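Local coordinates for nuclease-like protein (Chaetomium thermophilum, PDB 6GRB) that resolves four-way DNA junctions as the enzyme GEN1 and probably also cuts 5'-flaps, this chain being the nuclease-bearing part of a longer protein, at residues 60-65 with 106-112; 73-77 with 112-116; 330-334 with 384-390; 23-27 with 444-450. All coordinates share one frame; numbering follows the deposited sequence.

Interaction 1 (60-65 with 106-112); sequences LFYRFV and LIRLFGF
F64 and F110 meet in two ways at the middle of this contact between helix 55-70 and the end of helix 104-109. The first group is ring against ring. F64 CG lies anti to its carbonyl carbon (chi1 -73°), which sends the ring toward 106-112. There F64 turns its edge to the face of F110, the centroids 5.5 Å apart and the planes at 81°, a T-shaped pair. F110 in turn sets its own edge against the face of F61 in an offset edge-to-face pair. A third such pair has the edge of F112 directed at the face of F64 (planes at 70°), so all three are steeply inclined.

The second kind is CH-pi. F64 CB stands over the centre of the F110 ring, 3.6 Å from its centroid, so F110 receives both the ring and the CB of one residue.

Aliphatic packing completes the interface. L106 CD2 lies 3.9 Å from F64 CD2, while L106 CD1 comes to the edge of the F61 ring, 4.0 Å from F61 CD2. I107 CG1 reaches F64 CE2 at 3.7 Å, and V65 CG2 approaches F110 CZ at 3.7 Å. Beyond these segments, F61 also meets W316 and F314 edge-to-face.

The turn at G111, with positive phi, brings F112 round: F112 N bonds back to I107 O at 2.8 Å and G111 N to R108 O at 2.6 Å. The whole is a buried aromatic cluster of F61, F64, F110 and F112 at a Schellman-terminated helix end, within the XPG-type nuclease core.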
loop_
_atom_site.group_PDB
_atom_site.type_symbol
_atom_site.label_atom_id
_atom_site.label_comp_id
_atom_site.label_asym_id
_atom_site.label_seq_id
_atom_site.Cartn_x
_atom_site.Cartn_y
_atom_site.Cartn_z
ATOM N N LEU A 60 -13.764 -0.499 -4.717
ATOM C CA LEU A 60 -12.445 -0.561 -5.343
ATOM C C LEU A 60 -12.266 0.588 -6.334
ATOM O O LEU A 60 -11.231 1.256 -6.358
ATOM C CB LEU A 60 -12.290 -1.925 -6.029
ATOM C CG LEU A 60 -10.902 -2.447 -6.337
ATOM C CD1 LEU A 60 -10.257 -2.928 -5.060
ATOM C CD2 LEU A 60 -10.946 -3.552 -7.370
ATOM N N PHE A 61 -13.292 0.828 -7.155
ATOM C CA PHE A 61 -13.359 2.009 -8.010
ATOM C C PHE A 61 -13.078 3.292 -7.218
ATOM O O PHE A 61 -12.240 4.105 -7.619
ATOM C CB PHE A 61 -14.740 2.049 -8.696
ATOM C CG PHE A 61 -14.986 3.280 -9.522
ATOM C CD1 PHE A 61 -15.549 4.410 -8.955
ATOM C CD2 PHE A 61 -14.663 3.309 -10.869
ATOM C CE1 PHE A 61 -15.766 5.551 -9.711
ATOM C CE2 PHE A 61 -14.869 4.447 -11.620
ATOM C CZ PHE A 61 -15.417 5.564 -11.046
ATOM N N TYR A 62 -13.759 3.482 -6.082
ATOM C CA TYR A 62 -13.588 4.715 -5.321
ATOM C C TYR A 62 -12.174 4.826 -4.734
ATOM O O TYR A 62 -11.577 5.903 -4.767
ATOM C CB TYR A 62 -14.672 4.824 -4.244
ATOM C CG TYR A 62 -16.046 5.190 -4.784
ATOM C CD1 TYR A 62 -16.260 6.409 -5.423
ATOM C CD2 TYR A 62 -17.127 4.326 -4.646
ATOM C CE1 TYR A 62 -17.496 6.761 -5.920
ATOM C CE2 TYR A 62 -18.385 4.667 -5.142
ATOM C CZ TYR A 62 -18.560 5.892 -5.780
ATOM O OH TYR A 62 -19.801 6.247 -6.266
ATOM N N ARG A 63 -11.593 3.718 -4.258
ATOM C CA ARG A 63 -10.190 3.740 -3.828
ATOM C C ARG A 63 -9.230 4.077 -4.972
ATOM O O ARG A 63 -8.178 4.677 -4.738
ATOM C CB ARG A 63 -9.786 2.394 -3.212
ATOM C CG ARG A 63 -10.637 1.958 -2.036
ATOM C CD ARG A 63 -9.990 2.263 -0.704
ATOM N NE ARG A 63 -10.906 2.009 0.409
ATOM C CZ ARG A 63 -10.507 1.805 1.663
ATOM N NH1 ARG A 63 -9.206 1.824 1.941
ATOM N NH2 ARG A 63 -11.399 1.576 2.631
ATOM N N PHE A 64 -9.557 3.676 -6.204
ATOM C CA PHE A 64 -8.696 3.993 -7.343
ATOM C C PHE A 64 -8.740 5.487 -7.666
ATOM O O PHE A 64 -7.712 6.081 -8.027
ATOM C CB PHE A 64 -9.095 3.160 -8.570
ATOM C CG PHE A 64 -8.708 1.716 -8.482
ATOM C CD1 PHE A 64 -8.176 1.188 -7.317
ATOM C CD2 PHE A 64 -8.841 0.878 -9.585
ATOM C CE1 PHE A 64 -7.801 -0.144 -7.242
ATOM C CE2 PHE A 64 -8.451 -0.475 -9.520
ATOM C CZ PHE A 64 -7.947 -0.988 -8.346
ATOM N N VAL A 65 -9.926 6.102 -7.549
ATOM C CA VAL A 65 -10.054 7.553 -7.686
ATOM C C VAL A 65 -9.286 8.257 -6.574
ATOM O O VAL A 65 -8.624 9.284 -6.803
ATOM C CB VAL A 65 -11.540 7.974 -7.691
ATOM C CG1 VAL A 65 -11.693 9.488 -7.952
ATOM C CG2 VAL A 65 -12.341 7.171 -8.702
ATOM N N LEU A 106 -10.395 -3.106 -14.442
ATOM C CA LEU A 106 -10.523 -1.775 -13.851
ATOM C C LEU A 106 -9.157 -1.148 -13.579
ATOM O O LEU A 106 -9.001 0.073 -13.709
ATOM C CB LEU A 106 -11.362 -1.844 -12.565
ATOM C CG LEU A 106 -11.779 -0.501 -11.944
ATOM C CD1 LEU A 106 -12.844 0.259 -12.788
ATOM C CD2 LEU A 106 -12.239 -0.690 -10.504
ATOM N N ILE A 107 -8.168 -1.968 -13.198
ATOM C CA ILE A 107 -6.799 -1.492 -13.043
ATOM C C ILE A 107 -6.286 -0.880 -14.342
ATOM O O ILE A 107 -5.711 0.216 -14.345
ATOM C CB ILE A 107 -5.889 -2.630 -12.557
ATOM C CG1 ILE A 107 -6.256 -3.001 -11.112
ATOM C CG2 ILE A 107 -4.420 -2.210 -12.681
ATOM C CD1 ILE A 107 -5.533 -4.233 -10.577
ATOM N N ARG A 108 -6.472 -1.575 -15.458
ATOM C CA ARG A 108 -6.011 -1.054 -16.748
ATOM C C ARG A 108 -6.731 0.244 -17.100
ATOM O O ARG A 108 -6.091 1.247 -17.432
ATOM C CB ARG A 108 -6.217 -2.099 -17.855
ATOM N N LEU A 109 -8.069 0.247 -16.989
ATOM C CA LEU A 109 -8.869 1.422 -17.316
ATOM C C LEU A 109 -8.388 2.675 -16.594
ATOM O O LEU A 109 -8.475 3.773 -17.151
ATOM C CB LEU A 109 -10.338 1.153 -16.997
ATOM C CG LEU A 109 -11.036 0.222 -17.993
ATOM C CD1 LEU A 109 -12.467 -0.046 -17.592
ATOM C CD2 LEU A 109 -10.958 0.833 -19.393
ATOM N N PHE A 110 -7.871 2.534 -15.369
ATOM C CA PHE A 110 -7.335 3.655 -14.614
ATOM C C PHE A 110 -5.877 3.931 -14.965
ATOM O O PHE A 110 -5.266 4.815 -14.364
ATOM C CB PHE A 110 -7.458 3.400 -13.098
ATOM C CG PHE A 110 -8.732 3.914 -12.475
ATOM C CD1 PHE A 110 -9.904 3.176 -12.548
ATOM C CD2 PHE A 110 -8.754 5.130 -11.804
ATOM C CE1 PHE A 110 -11.081 3.653 -11.989
ATOM C CE2 PHE A 110 -9.909 5.597 -11.211
ATOM C CZ PHE A 110 -11.078 4.859 -11.303
ATOM N N GLY A 111 -5.311 3.199 -15.916
ATOM C CA GLY A 111 -3.891 3.326 -16.204
ATOM C C GLY A 111 -2.988 2.868 -15.082
ATOM O O GLY A 111 -1.896 3.422 -14.919
ATOM N N PHE A 112 -3.415 1.894 -14.272
ATOM C CA PHE A 112 -2.552 1.376 -13.217
ATOM C C PHE A 112 -1.960 0.060 -13.695
ATOM O O PHE A 112 -2.308 -0.445 -14.751
ATOM C CB PHE A 112 -3.305 1.213 -11.882
ATOM C CG PHE A 112 -3.802 2.515 -11.278
ATOM C CD1 PHE A 112 -3.223 3.725 -11.604
ATOM C CD2 PHE A 112 -4.851 2.516 -10.365
ATOM C CE1 PHE A 112 -3.679 4.922 -11.024
ATOM C CE2 PHE A 112 -5.324 3.711 -9.785
ATOM C CZ PHE A 112 -4.731 4.913 -10.116
#

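Interaction 2 (73-77 with 112-116); sequences HPIFV and FTAHD
F112 and F76 both carry CG anti to the carbonyl carbon, with chi1 of -64° and -66°, which brings F112 CD2 to 3.6 Å from F76 CE2 and lays the F112 ring beside P74. P74 CG sits over a face of that ring, 3.5 Å from its centroid, a CH-pi contact. If F112 were an alanine, the ring under P74 CG and one of the aromatic neighbours of F76 would be gone, which would probably open a gap beside both.

The backbones pair in parallel, I75 with T113, F76 with A114 and V77 with H115. F76 N gives a nearly straight bond to T113 O (2.9 Å, 177° at the hydrogen), though the donor sits off the carbonyl plane; H115 N binds F76 O, also at 2.9 Å; T113 N to P74 O is weak at 3.5 Å. On the face bearing I75, T113 and H115, I75 CD1 touches T113 CG2 and H115 CB, each at 3.7 Å. H115 NE2 is held by E124 of helix 121-130.

Strand 113-116 is outermost in the mixed sheet of this chain. Two neighbouring parallel strands joined through helix 104-109 make a beta-alpha-beta crossover, consistent with the PIN-like nuclease core of the XPG family.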
loop_
_atom_site.group_PDB
_atom_site.type_symbol
_atom_site.label_atom_id
_atom_site.label_comp_id
_atom_site.label_asym_id
_atom_site.label_seq_id
_atom_site.Cartn_x
_atom_site.Cartn_y
_atom_site.Cartn_z
ATOM N N HIS A 73 1.622 6.233 -7.912
ATOM C CA HIS A 73 1.791 5.249 -8.980
ATOM C C HIS A 73 1.695 3.849 -8.376
ATOM O O HIS A 73 2.673 3.373 -7.775
ATOM C CB HIS A 73 3.138 5.394 -9.696
ATOM C CG HIS A 73 3.249 6.590 -10.592
ATOM N ND1 HIS A 73 4.467 7.121 -10.977
ATOM C CD2 HIS A 73 2.303 7.363 -11.174
ATOM C CE1 HIS A 73 4.260 8.164 -11.763
ATOM N NE2 HIS A 73 2.956 8.329 -11.899
ATOM N N PRO A 74 0.551 3.168 -8.499
ATOM C CA PRO A 74 0.364 1.880 -7.823
ATOM C C PRO A 74 0.631 0.694 -8.727
ATOM O O PRO A 74 0.209 0.652 -9.884
ATOM C CB PRO A 74 -1.121 1.918 -7.461
ATOM C CG PRO A 74 -1.729 2.641 -8.626
ATOM C CD PRO A 74 -0.697 3.648 -9.123
ATOM N N ILE A 75 1.301 -0.312 -8.174
ATOM C CA ILE A 75 1.369 -1.624 -8.821
ATOM C C ILE A 75 0.644 -2.623 -7.918
ATOM O O ILE A 75 1.015 -2.816 -6.751
ATOM C CB ILE A 75 2.810 -2.049 -9.166
ATOM C CG1 ILE A 75 2.818 -3.405 -9.865
ATOM C CG2 ILE A 75 3.700 -2.092 -7.956
ATOM C CD1 ILE A 75 4.052 -3.649 -10.734
ATOM N N PHE A 76 -0.430 -3.212 -8.452
ATOM C CA PHE A 76 -1.293 -4.123 -7.708
ATOM C C PHE A 76 -0.822 -5.557 -7.917
ATOM O O PHE A 76 -0.783 -6.023 -9.052
ATOM C CB PHE A 76 -2.739 -3.974 -8.170
ATOM C CG PHE A 76 -3.333 -2.645 -7.856
ATOM C CD1 PHE A 76 -4.040 -2.457 -6.693
ATOM C CD2 PHE A 76 -3.201 -1.587 -8.742
ATOM C CE1 PHE A 76 -4.599 -1.228 -6.404
ATOM C CE2 PHE A 76 -3.756 -0.376 -8.475
ATOM C CZ PHE A 76 -4.447 -0.187 -7.301
ATOM N N VAL A 77 -0.499 -6.269 -6.840
ATOM C CA VAL A 77 0.154 -7.571 -6.955
ATOM C C VAL A 77 -0.838 -8.685 -6.609
ATOM O O VAL A 77 -1.470 -8.660 -5.551
ATOM C CB VAL A 77 1.419 -7.640 -6.076
ATOM C CG1 VAL A 77 2.187 -8.981 -6.314
ATOM C CG2 VAL A 77 2.310 -6.408 -6.329
ATOM N N PHE A 112 -3.415 1.894 -14.272
ATOM C CA PHE A 112 -2.552 1.376 -13.217
ATOM C C PHE A 112 -1.960 0.060 -13.695
ATOM O O PHE A 112 -2.308 -0.445 -14.751
ATOM C CB PHE A 112 -3.305 1.213 -11.882
ATOM C CG PHE A 112 -3.802 2.515 -11.278
ATOM C CD1 PHE A 112 -3.223 3.725 -11.604
ATOM C CD2 PHE A 112 -4.851 2.516 -10.365
ATOM C CE1 PHE A 112 -3.679 4.922 -11.024
ATOM C CE2 PHE A 112 -5.324 3.711 -9.785
ATOM C CZ PHE A 112 -4.731 4.913 -10.116
ATOM N N THR A 113 -1.031 -0.480 -12.921
ATOM C CA THR A 113 -0.288 -1.669 -13.307
ATOM C C THR A 113 -0.774 -2.844 -12.489
ATOM O O THR A 113 -1.013 -2.713 -11.287
ATOM C CB THR A 113 1.211 -1.483 -13.091
ATOM O OG1 THR A 113 1.628 -0.302 -13.784
ATOM C CG2 THR A 113 1.990 -2.689 -13.604
ATOM N N ALA A 114 -0.948 -3.975 -13.150
ATOM C CA ALA A 114 -1.293 -5.225 -12.495
ATOM C C ALA A 114 -0.134 -6.180 -12.703
ATOM O O ALA A 114 0.394 -6.285 -13.810
ATOM C CB ALA A 114 -2.584 -5.824 -13.068
ATOM N N HIS A 115 0.273 -6.844 -11.640
ATOM C CA HIS A 115 1.439 -7.717 -11.647
ATOM C C HIS A 115 1.042 -9.019 -10.960
ATOM O O HIS A 115 0.517 -8.997 -9.836
ATOM C CB HIS A 115 2.602 -7.005 -10.942
ATOM C CG HIS A 115 3.839 -7.830 -10.778
ATOM N ND1 HIS A 115 4.490 -8.422 -11.831
ATOM C CD2 HIS A 115 4.582 -8.105 -9.678
ATOM C CE1 HIS A 115 5.566 -9.052 -11.390
ATOM N NE2 HIS A 115 5.638 -8.883 -10.083
ATOM N N ASP A 116 1.260 -10.147 -11.634
ATOM C CA ASP A 116 0.985 -11.455 -11.046
ATOM C C ASP A 116 2.290 -11.976 -10.468
ATOM O O ASP A 116 3.240 -12.218 -11.209
ATOM C CB ASP A 116 0.402 -12.410 -12.078
ATOM C CG ASP A 116 -0.813 -11.821 -12.784
ATOM O OD1 ASP A 116 -1.953 -12.010 -12.286
ATOM O OD2 ASP A 116 -0.629 -11.128 -13.828
#

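Interaction 3 (330-334 with 384-390); sequences APGLL and FIPAELV
L389 and A330 lie at the centre of this helix-to-helix packing, which sets helix 318-340 against the short helix 386-390. The latter follows strand 377-384 after the N-cap residue I385; the strand belongs to a three-stranded antiparallel sheet in the GEN1 C-terminal region, consistent with the chromodomain-like fold known in this family. The short segment axes approach to 9.2 Å and run 52° apart.

L389 loses the largest area. Its CG is anti to the backbone N (chi1 -172°), and the two methyls straddle the surface of the long helix: CD1 faces L334, 3.7 Å from its CB, while CD2 is modelled between L333 and the carbonyl of A330, so close to both that its exact place is doubtful. L333 and L389 run antiparallel alongside one another, while L334 lies across L389.

A330 is next. Its small CB is met by V390 CG2 at 3.8 Å, by P386 CB at 3.9 Å and by F384 CE2 at 3.9 Å. The single methyl is consistent with the close approach of the start of helix 386-390, the CA atoms of A330 and P386 being 5.3 Å apart.

F384, third in area, ends the strand. Its CG occupies the position between backbone N and carbonyl carbon (chi1 58°), and its ring reaches L334 CD2 through CD1 at 3.8 Å. F384 also rests on A441 of strand 439-444, while I303 of helix 303-313 touches both L333 and V390.

Within the long helix, A330 O accepts the backbone N-H of L334 one turn on, at 3.1 Å from L334 N.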
loop_
_atom_site.group_PDB
_atom_site.type_symbol
_atom_site.label_atom_id
_atom_site.label_comp_id
_atom_site.label_asym_id
_atom_site.label_seq_id
_atom_site.Cartn_x
_atom_site.Cartn_y
_atom_site.Cartn_z
ATOM N N ALA A 330 -13.576 13.663 -11.758
ATOM C CA ALA A 330 -12.951 14.911 -12.196
ATOM C C ALA A 330 -11.796 15.369 -11.305
ATOM O O ALA A 330 -10.727 15.705 -11.850
ATOM C CB ALA A 330 -14.018 16.005 -12.332
ATOM N N PRO A 331 -11.924 15.430 -9.970
ATOM C CA PRO A 331 -10.762 15.843 -9.165
ATOM C C PRO A 331 -9.541 14.962 -9.383
ATOM O O PRO A 331 -8.404 15.464 -9.367
ATOM C CB PRO A 331 -11.278 15.754 -7.720
ATOM C CG PRO A 331 -12.749 15.785 -7.822
ATOM C CD PRO A 331 -13.088 15.111 -9.120
ATOM N N GLY A 332 -9.753 13.660 -9.618
ATOM C CA GLY A 332 -8.632 12.754 -9.824
ATOM C C GLY A 332 -7.858 13.042 -11.097
ATOM O O GLY A 332 -6.628 13.109 -11.080
ATOM N N LEU A 333 -8.562 13.175 -12.230
ATOM C CA LEU A 333 -7.886 13.552 -13.473
ATOM C C LEU A 333 -7.163 14.885 -13.347
ATOM O O LEU A 333 -6.135 15.095 -14.006
ATOM C CB LEU A 333 -8.876 13.656 -14.627
ATOM C CG LEU A 333 -9.437 12.422 -15.302
ATOM C CD1 LEU A 333 -10.503 12.887 -16.296
ATOM C CD2 LEU A 333 -8.341 11.631 -15.982
ATOM N N LEU A 334 -7.705 15.816 -12.559
ATOM C CA LEU A 334 -7.006 17.078 -12.324
ATOM C C LEU A 334 -5.608 16.818 -11.773
ATOM O O LEU A 334 -4.621 17.391 -12.259
ATOM C CB LEU A 334 -7.822 17.961 -11.368
ATOM C CG LEU A 334 -7.368 19.335 -10.840
ATOM C CD1 LEU A 334 -7.225 20.297 -12.019
ATOM C CD2 LEU A 334 -8.295 19.945 -9.792
ATOM N N PHE A 384 -12.554 24.324 -11.263
ATOM C CA PHE A 384 -12.426 23.580 -12.512
ATOM C C PHE A 384 -13.829 23.233 -13.006
ATOM O O PHE A 384 -14.806 23.294 -12.250
ATOM C CB PHE A 384 -11.586 22.306 -12.327
ATOM C CG PHE A 384 -12.130 21.362 -11.286
ATOM C CD1 PHE A 384 -11.804 21.517 -9.951
ATOM C CD2 PHE A 384 -12.968 20.318 -11.642
ATOM C CE1 PHE A 384 -12.306 20.653 -8.989
ATOM C CE2 PHE A 384 -13.470 19.452 -10.682
ATOM C CZ PHE A 384 -13.132 19.626 -9.353
ATOM N N ILE A 385 -13.921 22.864 -14.283
ATOM C CA ILE A 385 -15.194 22.498 -14.894
ATOM C C ILE A 385 -15.205 20.973 -15.054
ATOM O O ILE A 385 -14.509 20.456 -15.941
ATOM C CB ILE A 385 -15.416 23.202 -16.241
ATOM C CG1 ILE A 385 -15.199 24.720 -16.119
ATOM C CG2 ILE A 385 -16.826 22.889 -16.776
ATOM C CD1 ILE A 385 -16.373 25.489 -15.525
ATOM N N PRO A 386 -15.962 20.240 -14.230
ATOM C CA PRO A 386 -15.883 18.762 -14.282
ATOM C C PRO A 386 -16.065 18.160 -15.670
ATOM O O PRO A 386 -15.234 17.352 -16.097
ATOM C CB PRO A 386 -16.993 18.339 -13.311
ATOM C CG PRO A 386 -17.053 19.439 -12.317
ATOM C CD PRO A 386 -16.773 20.713 -13.092
ATOM N N ALA A 387 -17.125 18.537 -16.391
ATOM C CA ALA A 387 -17.357 17.987 -17.727
ATOM C C ALA A 387 -16.294 18.438 -18.722
ATOM O O ALA A 387 -15.955 17.689 -19.646
ATOM C CB ALA A 387 -18.751 18.380 -18.227
ATOM N N GLU A 388 -15.758 19.647 -18.557
ATOM C CA GLU A 388 -14.664 20.087 -19.418
ATOM C C GLU A 388 -13.404 19.269 -19.157
ATOM O O GLU A 388 -12.698 18.884 -20.096
ATOM C CB GLU A 388 -14.419 21.589 -19.213
ATOM C CG GLU A 388 -13.183 22.171 -19.888
ATOM C CD GLU A 388 -13.140 23.707 -19.819
ATOM O OE1 GLU A 388 -14.177 24.351 -20.098
ATOM O OE2 GLU A 388 -12.075 24.273 -19.488
ATOM N N LEU A 389 -13.131 18.958 -17.889
ATOM C CA LEU A 389 -11.921 18.223 -17.537
ATOM C C LEU A 389 -12.003 16.748 -17.936
ATOM O O LEU A 389 -10.982 16.144 -18.281
ATOM C CB LEU A 389 -11.678 18.362 -16.033
ATOM C CG LEU A 389 -10.374 17.841 -15.426
ATOM C CD1 LEU A 389 -9.963 18.707 -14.263
ATOM C CD2 LEU A 389 -10.557 16.392 -14.979
ATOM N N VAL A 390 -13.199 16.157 -17.890
ATOM C CA VAL A 390 -13.346 14.716 -18.085
ATOM C C VAL A 390 -13.432 14.365 -19.570
ATOM O O VAL A 390 -12.894 13.340 -20.002
ATOM C CB VAL A 390 -14.566 14.199 -17.292
ATOM C CG1 VAL A 390 -14.839 12.723 -17.581
ATOM C CG2 VAL A 390 -14.340 14.388 -15.800
#

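Interaction 4 (23-27 with 444-450); sequences IDHLE and PETILKL
T446 OG1 is the polar atom approached by two residues of helix 18-29: I23 CG2 comes to 3.2 Å and E27 OE2 to 3.5 Å, the latter a proximity that does not qualify as a hydrogen bond. The hydroxyl lies between backbone N and carbonyl carbon (chi1 59°), which leaves T446 CG2 anti to the carbonyl carbon and 3.2 Å from E27 OE2. The extended side chain of E27 lies crosswise over T446.

Apolar groups do the rest. I23 CD1 wedges between P444 and I447, 3.6 Å from P444 CB and 3.6 Å from I447 CG1. L26 sends CD2 to I447 CG1 at 3.8 Å and meets L450 tip to tip, CD1 to CD1. An alanine at I23 would lack CD1 and CG2, which is likely to open a gap between P444 and I447 and leave T446 less well packed.

L339 of helix 318-340 touches both L26 and L450. The segment axes lie 10.5 Å apart at 40°. Aliphatic carbons of I23, L26, P444 and I447, all buried, and of L450 make most of the joint, with E27 and T446 at its exposed margin, which implies an association resting on apolar fit more than on directed polar bonds.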
loop_
_atom_site.group_PDB
_atom_site.type_symbol
_atom_site.label_atom_id
_atom_site.label_comp_id
_atom_site.label_asym_id
_atom_site.label_seq_id
_atom_site.Cartn_x
_atom_site.Cartn_y
_atom_site.Cartn_z
ATOM N N ILE A 23 3.175 13.277 -0.812
ATOM C CA ILE A 23 3.690 14.599 -1.127
ATOM C C ILE A 23 5.101 14.807 -0.559
ATOM O O ILE A 23 5.917 15.509 -1.169
ATOM C CB ILE A 23 2.700 15.665 -0.637
ATOM C CG1 ILE A 23 1.385 15.559 -1.415
ATOM C CG2 ILE A 23 3.270 17.062 -0.784
ATOM C CD1 ILE A 23 1.480 15.966 -2.895
ATOM N N ASP A 24 5.411 14.221 0.605
ATOM C CA ASP A 24 6.777 14.254 1.119
ATOM C C ASP A 24 7.724 13.609 0.121
ATOM O O ASP A 24 8.780 14.167 -0.225
ATOM C CB ASP A 24 6.864 13.522 2.460
ATOM C CG ASP A 24 6.420 14.378 3.653
ATOM O OD1 ASP A 24 6.166 15.609 3.507
ATOM O OD2 ASP A 24 6.358 13.812 4.775
ATOM N N HIS A 25 7.342 12.433 -0.366
ATOM C CA HIS A 25 8.178 11.696 -1.305
ATOM C C HIS A 25 8.326 12.449 -2.622
ATOM O O HIS A 25 9.437 12.537 -3.173
ATOM C CB HIS A 25 7.594 10.310 -1.534
ATOM C CG HIS A 25 8.458 9.433 -2.374
ATOM N ND1 HIS A 25 8.489 9.512 -3.751
ATOM C CD2 HIS A 25 9.331 8.457 -2.031
ATOM C CE1 HIS A 25 9.356 8.631 -4.215
ATOM N NE2 HIS A 25 9.868 7.971 -3.194
ATOM N N LEU A 26 7.218 13.003 -3.131
ATOM C CA LEU A 26 7.271 13.829 -4.334
ATOM C C LEU A 26 8.210 15.022 -4.143
ATOM O O LEU A 26 8.946 15.394 -5.066
ATOM C CB LEU A 26 5.852 14.276 -4.698
ATOM C CG LEU A 26 5.609 15.270 -5.827
ATOM C CD1 LEU A 26 6.471 14.931 -7.057
ATOM C CD2 LEU A 26 4.102 15.351 -6.173
ATOM N N GLU A 27 8.222 15.618 -2.946
ATOM C CA GLU A 27 9.105 16.758 -2.709
ATOM C C GLU A 27 10.549 16.316 -2.550
ATOM O O GLU A 27 11.468 17.008 -3.002
ATOM C CB GLU A 27 8.660 17.540 -1.471
ATOM C CG GLU A 27 7.364 18.287 -1.659
ATOM C CD GLU A 27 6.844 18.831 -0.366
ATOM O OE1 GLU A 27 7.648 19.009 0.564
ATOM O OE2 GLU A 27 5.629 19.099 -0.264
ATOM N N PRO A 444 -3.151 19.287 -3.162
ATOM C CA PRO A 444 -1.885 19.648 -2.483
ATOM C C PRO A 444 -1.088 20.685 -3.258
ATOM O O PRO A 444 -0.890 20.564 -4.467
ATOM C CB PRO A 444 -1.141 18.309 -2.392
ATOM C CG PRO A 444 -2.257 17.287 -2.316
ATOM C CD PRO A 444 -3.375 17.827 -3.181
ATOM N N GLU A 445 -0.621 21.708 -2.534
ATOM C CA GLU A 445 0.037 22.861 -3.152
ATOM C C GLU A 445 1.229 22.449 -4.021
ATOM O O GLU A 445 1.473 23.057 -5.070
ATOM C CB GLU A 445 0.484 23.858 -2.069
ATOM C CG GLU A 445 1.123 25.115 -2.602
ATOM C CD GLU A 445 1.662 26.017 -1.494
ATOM O OE1 GLU A 445 1.981 25.488 -0.410
ATOM O OE2 GLU A 445 1.777 27.257 -1.694
ATOM N N THR A 446 1.991 21.432 -3.614
ATOM C CA THR A 446 3.154 21.149 -4.440
ATOM C C THR A 446 2.770 20.435 -5.728
ATOM O O THR A 446 3.482 20.556 -6.734
ATOM C CB THR A 446 4.224 20.363 -3.667
ATOM O OG1 THR A 446 3.693 19.127 -3.193
ATOM C CG2 THR A 446 4.764 21.162 -2.515
ATOM N N ILE A 447 1.638 19.729 -5.752
ATOM C CA ILE A 447 1.177 19.207 -7.036
ATOM C C ILE A 447 0.769 20.358 -7.959
ATOM O O ILE A 447 0.982 20.300 -9.174
ATOM C CB ILE A 447 0.043 18.176 -6.835
ATOM C CG1 ILE A 447 0.616 16.866 -6.311
ATOM C CG2 ILE A 447 -0.711 17.917 -8.137
ATOM C CD1 ILE A 447 -0.358 15.735 -6.308
ATOM N N LEU A 448 0.247 21.441 -7.402
ATOM C CA LEU A 448 -0.171 22.569 -8.230
ATOM C C LEU A 448 1.010 23.416 -8.704
ATOM O O LEU A 448 0.926 24.056 -9.759
ATOM C CB LEU A 448 -1.171 23.438 -7.462
ATOM C CG LEU A 448 -2.510 22.853 -7.014
ATOM C CD1 LEU A 448 -3.348 23.957 -6.400
ATOM C CD2 LEU A 448 -3.241 22.205 -8.161
ATOM N N LYS A 449 2.106 23.454 -7.946
ATOM C CA LYS A 449 3.259 24.195 -8.431
ATOM C C LYS A 449 3.882 23.521 -9.646
ATOM O O LYS A 449 4.503 24.207 -10.464
ATOM C CB LYS A 449 4.278 24.367 -7.309
ATOM C CG LYS A 449 3.784 25.268 -6.180
ATOM C CD LYS A 449 4.811 25.393 -5.079
ATOM C CE LYS A 449 4.333 26.306 -3.969
ATOM N NZ LYS A 449 5.307 26.446 -2.838
ATOM N N LEU A 450 3.677 22.207 -9.800
ATOM C CA LEU A 450 4.236 21.453 -10.916
ATOM C C LEU A 450 3.386 21.597 -12.174
ATOM O O LEU A 450 3.913 21.787 -13.280
ATOM C CB LEU A 450 4.360 19.972 -10.528
ATOM C CG LEU A 450 5.254 19.650 -9.320
ATOM C CD1 LEU A 450 5.309 18.140 -9.077
ATOM C CD2 LEU A 450 6.658 20.266 -9.476
#

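Interactions 1 and 2 adjoin, their centres about 10 Å apart. They share F112, and the F64 ring of the first meets the F76 ring of the second, so helices 55-70 and 104-109 and strands 73-78 and 113-116 form one continuous core. Along the chain their segments alternate. Interaction 3 follows in series, its centre about 16 Å from that of interaction 1, on helix 318-340 and the C-terminal region. Interaction 4 encloses the others in sequence, linking helices 18-29 and 445-451 with 416 residues between; its centre is about 19 Å from that of interaction 3. The C-terminal region is thus tied to helix 318-340 at one place and to helix 18-29 of the XPG N-terminal region at another.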